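PDB 1Z05: transcriptional regulator, ROK family from Vibrio cholerae O1 biovar eltor, which probably binds DNA as a zinc-containing transcriptional regulator of the ROK family, a homologue of the Escherichia coli repressor Mlc. Local coordinates for residues 111-116 against 170-175; 118-123 against 135-140; 141-146 against 192-197; 178-183 against 212-217; 222-227 against 409-414. All blocks are in the same frame, centred on the assembly; numbering follows the deposited sequence.

Interaction 1 (111-116 against 170-175). With SO4 (sulfate ion), chain C.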
# COMPACT_ATOMS: atom_id res chain seq x y z
N LEU A 111 -1.47 -16.53 23.16
CA LEU A 111 -0.64 -15.59 23.88
C LEU A 111 -0.37 -14.37 23.02
O LEU A 111 -0.14 -14.49 21.80
CB LEU A 111 0.72 -16.21 24.24
CG LEU A 111 0.85 -17.28 25.31
CD1 LEU A 111 2.34 -17.46 25.62
CD2 LEU A 111 0.09 -16.91 26.57
N SER A 112 -0.43 -13.20 23.63
CA SER A 112 -0.05 -11.97 22.96
C SER A 112 0.97 -11.31 23.86
O SER A 112 0.76 -11.18 25.07
CB SER A 112 -1.26 -11.06 22.74
OG SER A 112 -0.91 -9.91 21.97
N MET A 113 2.10 -10.93 23.27
CA MET A 113 3.21 -10.34 24.00
C MET A 113 3.59 -8.98 23.44
O MET A 113 3.43 -8.70 22.25
CB MET A 113 4.43 -11.27 23.92
CG MET A 113 4.18 -12.64 24.54
SD MET A 113 5.53 -13.80 24.21
CE MET A 113 6.75 -13.25 25.38
N ARG A 114 4.08 -8.11 24.32
CA ARG A 114 4.75 -6.90 23.88
C ARG A 114 6.15 -6.86 24.45
O ARG A 114 6.34 -6.99 25.67
CB ARG A 114 3.98 -5.64 24.29
CG ARG A 114 4.76 -4.35 23.96
CD ARG A 114 4.03 -3.07 24.39
NE ARG A 114 4.94 -1.92 24.28
CZ ARG A 114 5.18 -1.27 23.15
NH1 ARG A 114 4.56 -1.63 22.02
NH2 ARG A 114 6.05 -0.26 23.14
N LEU A 115 7.14 -6.67 23.57
CA LEU A 115 8.48 -6.33 23.99
C LEU A 115 8.60 -4.81 23.97
O LEU A 115 8.74 -4.21 22.90
CB LEU A 115 9.54 -6.98 23.08
CG LEU A 115 11.02 -6.83 23.51
CD1 LEU A 115 11.25 -7.33 24.93
CD2 LEU A 115 11.96 -7.54 22.54
N GLY A 116 8.49 -4.20 25.14
CA GLY A 116 8.57 -2.75 25.28
C GLY A 116 9.94 -2.33 25.76
O GLY A 116 10.83 -3.17 25.90
N THR A 170 -3.32 -21.66 20.79
CA THR A 170 -3.19 -21.93 19.36
C THR A 170 -1.97 -21.29 18.72
O THR A 170 -1.51 -21.72 17.66
CB THR A 170 -4.40 -21.39 18.61
OG1 THR A 170 -4.47 -19.99 18.82
CG2 THR A 170 -5.68 -22.04 19.11
N SER A 171 -1.47 -20.23 19.35
CA SER A 171 -0.52 -19.33 18.70
C SER A 171 0.03 -18.30 19.68
O SER A 171 -0.51 -18.13 20.78
CB SER A 171 -1.20 -18.60 17.53
OG SER A 171 -2.37 -17.94 17.99
N ILE A 172 1.08 -17.61 19.24
CA ILE A 172 1.69 -16.52 19.99
C ILE A 172 1.86 -15.33 19.06
O ILE A 172 2.37 -15.46 17.95
CB ILE A 172 3.07 -16.94 20.59
CG1 ILE A 172 2.87 -18.00 21.68
CG2 ILE A 172 3.82 -15.72 21.15
CD1 ILE A 172 4.13 -18.73 22.13
N ALA A 173 1.40 -14.17 19.51
CA ALA A 173 1.65 -12.91 18.82
C ALA A 173 2.60 -12.06 19.66
O ALA A 173 2.50 -12.04 20.89
CB ALA A 173 0.33 -12.18 18.54
N ILE A 174 3.53 -11.38 19.00
CA ILE A 174 4.44 -10.47 19.68
C ILE A 174 4.61 -9.19 18.86
O ILE A 174 4.86 -9.25 17.65
CB ILE A 174 5.80 -11.14 20.09
CG1 ILE A 174 6.72 -10.16 20.83
CG2 ILE A 174 6.51 -11.81 18.89
CD1 ILE A 174 7.69 -10.86 21.81
N THR A 175 4.42 -8.05 19.52
CA THR A 175 4.54 -6.75 18.87
C THR A 175 5.60 -5.95 19.61
O THR A 175 5.86 -6.19 20.79
CB THR A 175 3.19 -5.98 18.84
OG1 THR A 175 2.68 -5.87 20.18
CG2 THR A 175 2.17 -6.73 17.98
S SO4 C . 7.28 1.77 25.89
O1 SO4 C . 5.94 1.54 26.42
O2 SO4 C . 7.28 2.84 24.91
O3 SO4 C . 8.13 2.13 27.03
O4 SO4 C . 7.78 0.56 25.25
O HOH W 1 0.77 -7.43 21.31
O HOH W 2 2.18 -3.50 21.52
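Met113 CB meets Ile174 CD1 at 3.9 Å on the tightly packed face of two parallel strands. On the same face Leu111 and Ile172 lie side by side and point the same way, CB to CG1 at 3.8 Å. With CG of Met113 beside the backbone N (chi1 -61°) and the chain extended at chi2, SD reaches Ile172 CG2 at 4.0 Å; the bend at chi3 then turns CE. Helix 144-161 covers this apolar layer through Phe158, Ile155 and Leu151. Five backbone hydrogen bonds join the strands, from Leu111 N to Ser171 O at one end to Leu115 N to Thr175 O (3.1 Å) at the other. Strands 108-116 and 168-176 thereby form the parallel centre of a five-stranded mixed sheet in order 3-2-1-4-5, the core of an ASKHA-type domain as expected of ROK proteins. The other face, with Ser112, Ala173, Arg114 and Thr175, is more polar and watered. One water donates to Ser112 OG, which also hydrogen-bonds Thr406 O, and to Met113 O, and bonds Thr175 OG1 (2.7 Å); a second links Thr175 OG1 to Arg114 NH1. Arg114, extended from CG to NE, meets a sulfate, NH2 to O4 at 2.8 Å in the guanidinium plane, while NH1 forms a salt bridge with Asp217.

Interaction 2 (118-123 against 135-140); sequences GYLTIA and TKIDIH. With SO4 (sulfate ion), chain C.
The ring of Tyr119 carries the end of Lys136 over one face and a sulfate at its edge. Lys136 CE lies 3.7 Å from the centroid of the Tyr119 ring, a CH-pi contact displaced toward CG, and Lys136 NZ stands 4.5 Å from the same centroid in a cation-pi contact only 11° off the ring normal. The fully extended lysine chain crosses the tyrosine obliquely to get there. Sulfate O1 lies at the edge, in the ring plane, and accepts from Tyr119 OH at 2.8 Å; Arg114 NE also hydrogen-bonds this hydroxyl, from outside the plane. These residues belong to the beta hairpin of strands 119-126 and 131-138, whose second strand is an outermost one of the five-stranded sheet. Leu120 and Ile137 form a hydrogen-bonded antiparallel pair, with Leu120 N to Ile137 O at 2.7 Å and a matching bond back; Ile122 and Thr135 repeat the pattern. Past the strand, Ile139 N still reaches Gly118 O (2.8 Å), though from well above the carbonyl plane, and Ile139 CG1 packs on Leu120 CB at 3.8 Å. On the face away from Tyr119, Ile122 CD1 touches Ile137 CD1 at 3.9 Å, with residues of helix 144-161 beyond.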
# COMPACT_ATOMS: atom_id res chain seq x y z
N GLY A 118 12.46 -1.89 28.09
CA GLY A 118 12.83 -2.33 29.43
C GLY A 118 11.83 -3.25 30.09
O GLY A 118 11.93 -3.54 31.28
N TYR A 119 10.86 -3.74 29.32
CA TYR A 119 9.88 -4.69 29.85
C TYR A 119 9.32 -5.66 28.82
O TYR A 119 9.44 -5.45 27.61
CB TYR A 119 8.73 -3.95 30.54
CG TYR A 119 7.82 -3.21 29.59
CD1 TYR A 119 6.73 -3.84 28.99
CD2 TYR A 119 8.06 -1.86 29.28
CE1 TYR A 119 5.88 -3.15 28.10
CE2 TYR A 119 7.23 -1.17 28.42
CZ TYR A 119 6.15 -1.82 27.83
OH TYR A 119 5.34 -1.12 26.97
N LEU A 120 8.70 -6.72 29.33
CA LEU A 120 8.00 -7.69 28.51
C LEU A 120 6.62 -7.92 29.11
O LEU A 120 6.50 -8.22 30.30
CB LEU A 120 8.78 -9.02 28.46
CG LEU A 120 8.05 -10.23 27.84
CD1 LEU A 120 7.81 -10.02 26.34
CD2 LEU A 120 8.82 -11.53 28.09
N THR A 121 5.60 -7.77 28.28
CA THR A 121 4.23 -8.08 28.69
C THR A 121 3.77 -9.39 28.05
O THR A 121 3.92 -9.58 26.85
CB THR A 121 3.25 -6.93 28.38
OG1 THR A 121 3.62 -5.77 29.14
CG2 THR A 121 1.81 -7.32 28.74
N ILE A 122 3.25 -10.30 28.87
CA ILE A 122 2.70 -11.54 28.36
C ILE A 122 1.25 -11.58 28.81
O ILE A 122 0.96 -11.44 29.99
CB ILE A 122 3.47 -12.81 28.84
CG1 ILE A 122 4.95 -12.72 28.43
CG2 ILE A 122 2.84 -14.08 28.26
CD1 ILE A 122 5.87 -13.78 29.07
N ALA A 123 0.34 -11.73 27.85
CA ALA A 123 -1.08 -11.82 28.17
C ALA A 123 -1.65 -13.07 27.54
O ALA A 123 -1.28 -13.45 26.43
CB ALA A 123 -1.83 -10.58 27.68
N THR A 135 0.63 -10.09 32.52
CA THR A 135 1.72 -9.80 33.43
C THR A 135 2.75 -8.95 32.71
O THR A 135 3.04 -9.18 31.53
CB THR A 135 2.39 -11.08 33.96
OG1 THR A 135 2.77 -11.92 32.86
CG2 THR A 135 1.43 -11.85 34.87
N LYS A 136 3.30 -7.99 33.44
CA LYS A 136 4.37 -7.15 32.94
C LYS A 136 5.63 -7.49 33.74
O LYS A 136 5.62 -7.48 34.97
CB LYS A 136 3.99 -5.68 33.09
CG LYS A 136 4.95 -4.69 32.43
CD LYS A 136 4.45 -3.27 32.60
CE LYS A 136 5.45 -2.26 32.05
NZ LYS A 136 5.06 -0.86 32.36
N ILE A 137 6.70 -7.78 33.00
CA ILE A 137 7.96 -8.24 33.58
C ILE A 137 9.05 -7.25 33.18
O ILE A 137 9.27 -7.00 31.99
CB ILE A 137 8.34 -9.65 33.02
CG1 ILE A 137 7.22 -10.66 33.31
CG2 ILE A 137 9.66 -10.14 33.61
CD1 ILE A 137 6.84 -11.54 32.10
N ASP A 138 9.72 -6.67 34.18
CA ASP A 138 10.84 -5.78 33.91
C ASP A 138 12.06 -6.54 33.39
O ASP A 138 12.42 -7.60 33.91
CB ASP A 138 11.19 -4.94 35.15
CG ASP A 138 10.25 -3.75 35.33
OD1 ASP A 138 9.64 -3.29 34.33
OD2 ASP A 138 10.11 -3.27 36.48
N ILE A 139 12.68 -5.98 32.35
CA ILE A 139 13.74 -6.63 31.59
C ILE A 139 14.93 -5.68 31.59
O ILE A 139 14.83 -4.57 31.07
CB ILE A 139 13.28 -6.91 30.12
CG1 ILE A 139 12.04 -7.83 30.08
CG2 ILE A 139 14.41 -7.49 29.26
CD1 ILE A 139 12.18 -9.14 30.85
N HIS A 140 16.05 -6.12 32.15
CA HIS A 140 17.24 -5.26 32.21
C HIS A 140 18.35 -5.73 31.26
O HIS A 140 19.45 -5.18 31.26
CB HIS A 140 17.72 -5.12 33.66
CG HIS A 140 16.64 -4.68 34.60
ND1 HIS A 140 16.09 -5.52 35.55
CD2 HIS A 140 15.97 -3.50 34.72
CE1 HIS A 140 15.15 -4.87 36.22
NE2 HIS A 140 15.06 -3.65 35.73
S SO4 C . 7.28 1.77 25.89
O1 SO4 C . 5.94 1.54 26.42
O2 SO4 C . 7.28 2.84 24.91
O3 SO4 C . 8.13 2.13 27.03
O4 SO4 C . 7.78 0.56 25.25

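Interaction 3 (141-146 against 192-197); sequences EIDQDD and HYNVKN. With SO4 (sulfate ion), chain F.
Asn194 meets Ile142 and Asp143 through both its backbone and its side chain. Its backbone N donates to Ile142 O at 2.8 Å, approaching from above the carbonyl plane. Its amide ND2 donates to Asp143 OD1 at 2.9 Å, a fairly straight bond (163°) that runs close to the C-O axis of the carboxylate; the donor keeps the acceptor near its own amide plane, although the carboxylate and amide planes are turned 68° apart. Further along, Gln144 stretches out fully beyond CG and offers OE1 to Lys196 N at 2.9 Å, in the carbonyl plane of the amide. A weak bond from Gln144 N to Asn194 O completes the set. The contact thus joins the start of helix 144-161, with Asp143 at its N-cap position, whose side chain makes no capping bond, to the loop that leads from strand 186-189 into helix 200-208. It is a surface contact with one isolated backbone bridge, Asp143 with Asn194, reinforced by side-chain bonds. Ile142 adds van der Waals contact, CD1 lying 3.9 Å from His192 NE2, the two side chains crossing at about a right angle. One shell out, a water donates to Glu141 O and bonds His192 NE2 as well. The Tyr193 ring takes His192 CD2 over the centre of one face and turns its edge to the carbonyl oxygens of Glu141 and Ile142, CE1 being 3.4 Å from Glu141 O. Its hydroxyl is held by Gly116 O, while Glu141 forms a salt bridge with Arg150 of the helix.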
# COMPACT_ATOMS: atom_id res chain seq x y z
N GLU A 141 18.02 -6.73 30.44
CA GLU A 141 18.91 -7.18 29.37
C GLU A 141 18.88 -6.19 28.21
O GLU A 141 17.85 -5.56 27.97
CB GLU A 141 18.51 -8.58 28.89
CG GLU A 141 18.75 -9.69 29.92
CD GLU A 141 17.58 -9.90 30.89
OE1 GLU A 141 16.66 -9.05 30.94
OE2 GLU A 141 17.59 -10.91 31.61
N ILE A 142 20.00 -6.08 27.51
CA ILE A 142 20.16 -5.12 26.42
C ILE A 142 20.53 -5.83 25.11
O ILE A 142 19.95 -5.56 24.06
CB ILE A 142 21.24 -4.05 26.76
CG1 ILE A 142 20.76 -3.14 27.91
CG2 ILE A 142 21.64 -3.25 25.52
CD1 ILE A 142 19.46 -2.36 27.63
N ASP A 143 21.51 -6.72 25.20
CA ASP A 143 22.06 -7.39 24.03
C ASP A 143 21.20 -8.55 23.57
O ASP A 143 20.65 -9.29 24.39
CB ASP A 143 23.49 -7.85 24.30
CG ASP A 143 24.47 -6.68 24.38
OD1 ASP A 143 24.35 -5.73 23.57
OD2 ASP A 143 25.36 -6.70 25.26
N GLN A 144 21.11 -8.69 22.25
CA GLN A 144 20.25 -9.65 21.54
C GLN A 144 20.16 -11.05 22.17
O GLN A 144 19.06 -11.51 22.48
CB GLN A 144 20.73 -9.76 20.09
CG GLN A 144 19.82 -10.52 19.14
CD GLN A 144 20.41 -10.60 17.74
OE1 GLN A 144 20.63 -9.58 17.10
NE2 GLN A 144 20.68 -11.82 17.28
N ASP A 145 21.31 -11.71 22.33
CA ASP A 145 21.34 -13.07 22.87
C ASP A 145 20.72 -13.15 24.26
O ASP A 145 20.00 -14.10 24.57
CB ASP A 145 22.77 -13.62 22.90
CG ASP A 145 23.32 -13.90 21.50
OD1 ASP A 145 22.54 -13.95 20.53
OD2 ASP A 145 24.55 -14.08 21.38
N ASP A 146 21.00 -12.14 25.09
CA ASP A 146 20.52 -12.09 26.48
C ASP A 146 19.03 -11.77 26.53
O ASP A 146 18.31 -12.33 27.36
CB ASP A 146 21.30 -11.04 27.28
CG ASP A 146 22.80 -11.32 27.31
OD1 ASP A 146 23.20 -12.45 27.63
OD2 ASP A 146 23.58 -10.39 27.03
N HIS A 192 16.09 0.89 22.24
CA HIS A 192 16.41 0.38 23.59
C HIS A 192 17.37 -0.81 23.59
O HIS A 192 18.43 -0.75 24.21
CB HIS A 192 15.13 0.04 24.37
CG HIS A 192 15.38 -0.36 25.79
ND1 HIS A 192 15.56 0.57 26.80
CD2 HIS A 192 15.49 -1.57 26.38
CE1 HIS A 192 15.76 -0.06 27.94
NE2 HIS A 192 15.72 -1.36 27.71
N TYR A 193 16.99 -1.89 22.90
CA TYR A 193 17.80 -3.10 22.85
C TYR A 193 18.83 -3.04 21.73
O TYR A 193 18.62 -2.36 20.71
CB TYR A 193 16.92 -4.35 22.71
CG TYR A 193 15.84 -4.47 23.76
CD1 TYR A 193 16.13 -4.95 25.04
CD2 TYR A 193 14.52 -4.08 23.49
CE1 TYR A 193 15.15 -5.06 26.01
CE2 TYR A 193 13.52 -4.19 24.46
CZ TYR A 193 13.85 -4.68 25.72
OH TYR A 193 12.89 -4.80 26.70
N ASN A 194 19.95 -3.73 21.93
CA ASN A 194 20.97 -3.84 20.91
C ASN A 194 20.69 -5.08 20.06
O ASN A 194 21.15 -6.18 20.37
CB ASN A 194 22.36 -3.90 21.56
CG ASN A 194 23.48 -4.03 20.54
OD1 ASN A 194 23.33 -3.63 19.37
ND2 ASN A 194 24.61 -4.59 20.97
N VAL A 195 19.94 -4.87 18.98
CA VAL A 195 19.45 -5.95 18.13
C VAL A 195 19.90 -5.80 16.68
O VAL A 195 19.92 -4.69 16.14
CB VAL A 195 17.90 -6.06 18.23
CG1 VAL A 195 17.31 -6.85 17.07
CG2 VAL A 195 17.52 -6.69 19.56
N LYS A 196 20.27 -6.92 16.07
CA LYS A 196 20.61 -6.97 14.66
C LYS A 196 20.10 -8.29 14.07
O LYS A 196 20.70 -9.35 14.29
CB LYS A 196 22.12 -6.84 14.45
CG LYS A 196 22.55 -6.59 13.00
CD LYS A 196 24.06 -6.43 12.91
CE LYS A 196 24.50 -5.88 11.55
NZ LYS A 196 25.97 -5.59 11.53
N ASN A 197 19.00 -8.20 13.33
CA ASN A 197 18.40 -9.35 12.64
C ASN A 197 18.08 -10.53 13.56
O ASN A 197 18.45 -11.67 13.27
CB ASN A 197 19.26 -9.77 11.44
CG ASN A 197 19.34 -8.69 10.37
OD1 ASN A 197 18.34 -8.05 10.03
ND2 ASN A 197 20.55 -8.47 9.84
S SO4 F . 17.65 3.99 21.87
O1 SO4 F . 18.51 3.32 22.84
O2 SO4 F . 17.54 3.17 20.67
O3 SO4 F . 16.33 4.20 22.45
O4 SO4 F . 18.23 5.29 21.52
O HOH W 3 16.42 -3.54 29.40

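Interaction 4 (178-183 against 212-217); sequences GLVNSE and VFVAND
Strands 179-181 and 212-216 run roughly antiparallel, their axes 146° apart and 6.1 Å from each other at closest, and no direct backbone-to-backbone hydrogen bond joins them. Side chains and waters do the joining instead. At one end Asn216 ND2 donates to Gly178 O at 2.9 Å, in the carbonyl plane and on a lone pair. A water accepts from both Gly178 N and that same ND2. At the other end Ser182 OG donates to Val214 O at 2.8 Å, again on a lone pair in the carbonyl plane, and receives a bond from a second water that in turn accepts from Asn216 N. A third water spans Ser182 O and Val214 N. Between these polar ends Val180 is the apolar link: with CG1 opposite the backbone N (chi1 177°), that methyl meets Val214 CG1 at 3.8 Å and Ala215 CA at 3.8 Å, while CG2 lies over Asn216 N. Asn216 has a double role, for it is the N-cap of helix 217-228 and its OD1 accepts from Arg219 N while its ND2 holds Gly178. Strand 179-181 pairs with strand 186-189 in a small antiparallel sheet and lies alongside the outermost strand 212-216 of the five-stranded sheet, which itself bonds strand 168-176 and carries helix 407-418 against Phe213 and Ala215.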
# COMPACT_ATOMS: atom_id res chain seq x y z
N GLY A 178 10.27 -0.73 16.26
CA GLY A 178 11.46 -1.05 15.46
C GLY A 178 11.19 -1.60 14.08
O GLY A 178 10.05 -1.63 13.62
N LEU A 179 12.25 -2.03 13.40
CA LEU A 179 12.12 -2.60 12.05
C LEU A 179 11.86 -4.10 12.12
O LEU A 179 12.67 -4.85 12.67
CB LEU A 179 13.37 -2.30 11.20
CG LEU A 179 13.81 -0.85 11.00
CD1 LEU A 179 15.04 -0.77 10.08
CD2 LEU A 179 12.69 0.05 10.46
N VAL A 180 10.73 -4.51 11.58
CA VAL A 180 10.28 -5.89 11.72
C VAL A 180 9.86 -6.44 10.35
O VAL A 180 9.05 -5.84 9.64
CB VAL A 180 9.11 -6.01 12.75
CG1 VAL A 180 8.58 -7.44 12.85
CG2 VAL A 180 9.52 -5.47 14.13
N ASN A 181 10.45 -7.58 9.99
CA ASN A 181 9.98 -8.35 8.85
C ASN A 181 8.98 -9.40 9.35
O ASN A 181 9.37 -10.41 9.95
CB ASN A 181 11.15 -9.01 8.11
CG ASN A 181 10.73 -9.71 6.82
OD1 ASN A 181 9.66 -10.33 6.74
ND2 ASN A 181 11.56 -9.61 5.80
N SER A 182 7.70 -9.13 9.12
CA SER A 182 6.60 -9.98 9.59
C SER A 182 6.54 -11.34 8.91
O SER A 182 6.28 -12.36 9.57
CB SER A 182 5.26 -9.26 9.39
OG SER A 182 5.03 -8.37 10.46
N GLU A 183 6.76 -11.35 7.60
CA GLU A 183 6.81 -12.57 6.80
C GLU A 183 7.79 -13.58 7.39
O GLU A 183 7.50 -14.77 7.44
CB GLU A 183 7.21 -12.22 5.35
CG GLU A 183 7.12 -13.37 4.33
CD GLU A 183 7.75 -13.04 2.98
OE1 GLU A 183 8.55 -12.08 2.89
OE2 GLU A 183 7.46 -13.75 1.98
N VAL A 212 3.91 -18.41 15.35
CA VAL A 212 4.30 -17.15 15.93
C VAL A 212 4.11 -16.05 14.88
O VAL A 212 4.52 -16.22 13.72
CB VAL A 212 5.77 -17.16 16.43
CG1 VAL A 212 6.10 -15.88 17.19
CG2 VAL A 212 6.03 -18.38 17.32
N PHE A 213 3.49 -14.96 15.32
CA PHE A 213 3.20 -13.79 14.51
C PHE A 213 3.89 -12.59 15.16
O PHE A 213 3.56 -12.20 16.28
CB PHE A 213 1.68 -13.58 14.44
CG PHE A 213 0.96 -14.75 13.83
CD1 PHE A 213 0.76 -14.81 12.46
CD2 PHE A 213 0.56 -15.82 14.62
CE1 PHE A 213 0.14 -15.91 11.88
CE2 PHE A 213 -0.06 -16.93 14.05
CZ PHE A 213 -0.27 -16.97 12.68
N VAL A 214 4.84 -12.02 14.43
CA VAL A 214 5.67 -10.92 14.92
C VAL A 214 5.36 -9.70 14.07
O VAL A 214 5.27 -9.80 12.84
CB VAL A 214 7.18 -11.25 14.76
CG1 VAL A 214 8.04 -10.20 15.46
CG2 VAL A 214 7.50 -12.65 15.32
N ALA A 215 5.15 -8.55 14.71
CA ALA A 215 4.90 -7.32 13.94
C ALA A 215 5.37 -6.06 14.65
O ALA A 215 5.53 -6.03 15.88
CB ALA A 215 3.39 -7.21 13.57
N ASN A 216 5.62 -5.02 13.87
CA ASN A 216 5.83 -3.69 14.42
C ASN A 216 4.56 -3.24 15.14
O ASN A 216 3.45 -3.43 14.64
CB ASN A 216 6.22 -2.71 13.30
CG ASN A 216 6.21 -1.27 13.76
OD1 ASN A 216 5.18 -0.60 13.69
ND2 ASN A 216 7.36 -0.78 14.21
N ASP A 217 4.74 -2.63 16.31
CA ASP A 217 3.61 -2.30 17.18
C ASP A 217 2.63 -1.28 16.61
O ASP A 217 1.43 -1.42 16.81
CB ASP A 217 4.06 -1.91 18.60
CG ASP A 217 5.04 -0.72 18.64
OD1 ASP A 217 5.45 -0.20 17.57
OD2 ASP A 217 5.39 -0.31 19.77
O HOH W 4 9.03 1.62 15.51
O HOH W 5 5.54 -5.41 11.03
O HOH W 6 5.61 -13.16 11.94

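Interaction 5 (222-227 against 409-414); sequences ALAEKL and GAALIK
Ala411 and Ala224 are the point where two helices come together, Ala411 CB lying 3.9 Å from Ala224 CB. Apolar packing makes up the contact, with no hydrogen bond across it. Ala411 CB comes within 3.4 Å of Ala224 N, so the methyl group rests directly on the backbone of the other helix. Two leucines one turn apart, Leu223 and Leu227, pack against it from neighbouring directions. Leu223 swings CG away from its own backbone N (chi1 -173°), which puts CG 3.8 Å from Ala411 CB, and reaches with CD2 toward Leu412 CD2. Leu227 takes a different rotation, with CG beside the backbone N (chi1 -58°), and touches Ala411 chiefly through CD1. The pair is a close helix crossing: helix 217-228 and helix 407-418 have local axes 8.1 Å apart at closest, inclined at 64°, and the small alanines permit that approach. Helix 407-418 also packs with Ile413 and Leu412 on the five-stranded sheet, so it lies between that sheet and helix 217-228. A second kind of contact sets methyl groups against a carbonyl group: Leu223 CD2 stands 3.6 Å and Leu227 CD1 3.4 Å from Ala411 O. The third involves the aliphatic part of a charged residue. Lys414 CG lies 3.9 Å from Leu227 CD1, the two chains crossing at a slant, after which the lysine bends away at its second and third torsions and NZ forms a salt bridge with Asp49. On the far side of the first helix, Glu225 accepts hydrogen bonds from the backbone N of Arg400 and Phe401.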
# COMPACT_ATOMS: atom_id res chain seq x y z
N ALA A 222 -2.72 -0.29 14.31
CA ALA A 222 -3.67 0.16 13.28
C ALA A 222 -4.65 -0.96 12.90
O ALA A 222 -5.83 -0.71 12.71
CB ALA A 222 -2.93 0.68 12.06
N LEU A 223 -4.14 -2.19 12.81
CA LEU A 223 -4.99 -3.37 12.57
C LEU A 223 -5.98 -3.65 13.70
O LEU A 223 -7.13 -4.00 13.42
CB LEU A 223 -4.13 -4.62 12.30
CG LEU A 223 -4.84 -5.92 11.88
CD1 LEU A 223 -5.58 -5.75 10.55
CD2 LEU A 223 -3.87 -7.09 11.80
N ALA A 224 -5.55 -3.52 14.96
CA ALA A 224 -6.45 -3.63 16.09
C ALA A 224 -7.56 -2.59 16.07
O ALA A 224 -8.69 -2.87 16.45
CB ALA A 224 -5.69 -3.56 17.43
N GLU A 225 -7.24 -1.38 15.63
CA GLU A 225 -8.27 -0.35 15.50
C GLU A 225 -9.29 -0.72 14.42
O GLU A 225 -10.48 -0.50 14.58
CB GLU A 225 -7.64 1.03 15.27
CG GLU A 225 -6.80 1.58 16.46
CD GLU A 225 -7.60 1.84 17.75
OE1 GLU A 225 -8.82 2.16 17.70
OE2 GLU A 225 -6.99 1.72 18.83
N LYS A 226 -8.82 -1.29 13.32
CA LYS A 226 -9.69 -1.78 12.24
C LYS A 226 -10.54 -3.02 12.62
O LYS A 226 -11.71 -3.12 12.23
CB LYS A 226 -8.83 -2.07 10.99
CG LYS A 226 -9.54 -2.78 9.82
CD LYS A 226 -10.73 -1.98 9.29
CE LYS A 226 -11.54 -2.78 8.27
NZ LYS A 226 -12.90 -2.19 8.11
N LEU A 227 -9.96 -3.94 13.39
CA LEU A 227 -10.68 -5.16 13.79
C LEU A 227 -11.50 -5.05 15.08
O LEU A 227 -12.54 -5.71 15.22
CB LEU A 227 -9.72 -6.35 13.88
CG LEU A 227 -8.95 -6.70 12.60
CD1 LEU A 227 -8.00 -7.89 12.83
CD2 LEU A 227 -9.91 -6.97 11.43
N GLY A 409 -1.37 -7.55 19.19
CA GLY A 409 -1.08 -8.95 18.92
C GLY A 409 -2.35 -9.75 18.67
O GLY A 409 -2.38 -10.66 17.83
N ALA A 410 -3.40 -9.40 19.41
CA ALA A 410 -4.72 -10.02 19.22
C ALA A 410 -5.24 -9.85 17.79
O ALA A 410 -5.79 -10.78 17.22
CB ALA A 410 -5.73 -9.47 20.25
N ALA A 411 -5.01 -8.66 17.22
CA ALA A 411 -5.39 -8.35 15.84
C ALA A 411 -4.67 -9.22 14.82
O ALA A 411 -5.26 -9.65 13.84
CB ALA A 411 -5.12 -6.88 15.56
N LEU A 412 -3.38 -9.48 15.06
CA LEU A 412 -2.59 -10.36 14.19
C LEU A 412 -3.19 -11.77 14.15
O LEU A 412 -3.22 -12.39 13.09
CB LEU A 412 -1.14 -10.47 14.70
CG LEU A 412 -0.25 -9.23 14.70
CD1 LEU A 412 1.14 -9.59 15.20
CD2 LEU A 412 -0.16 -8.62 13.29
N ILE A 413 -3.62 -12.25 15.30
CA ILE A 413 -4.22 -13.59 15.44
C ILE A 413 -5.59 -13.63 14.76
O ILE A 413 -5.88 -14.54 13.99
CB ILE A 413 -4.33 -14.02 16.94
CG1 ILE A 413 -2.94 -14.13 17.59
CG2 ILE A 413 -5.12 -15.34 17.12
CD1 ILE A 413 -1.90 -14.87 16.76
N LYS A 414 -6.43 -12.63 15.03
CA LYS A 414 -7.73 -12.57 14.36
C LYS A 414 -7.56 -12.56 12.83
O LYS A 414 -8.24 -13.33 12.14
CB LYS A 414 -8.58 -11.40 14.87
CG LYS A 414 -9.83 -11.14 14.05
CD LYS A 414 -11.06 -10.94 14.92
CE LYS A 414 -11.79 -12.27 15.11
NZ LYS A 414 -12.76 -12.26 16.24

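How the interactions relate
Interactions 1, 2 and 4 are arranged about one five-stranded sheet: interaction 1 lies at its buried parallel centre, interaction 2 at one margin and interaction 4 at the other. Interactions 1 and 2 share the same sulfate, and side-chain bonds of Arg114 tie interaction 1 to both interaction 2 and interaction 4. Backbone bonding dominates the first two, whereas interaction 4, also buried, depends on side chains and waters. Interaction 5 is apolar helix packing, joined to interactions 1 and 4 through helix 407-418. Interaction 3 is the surface contact, largely polar, and Tyr193 connects it with interactions 1 and 2.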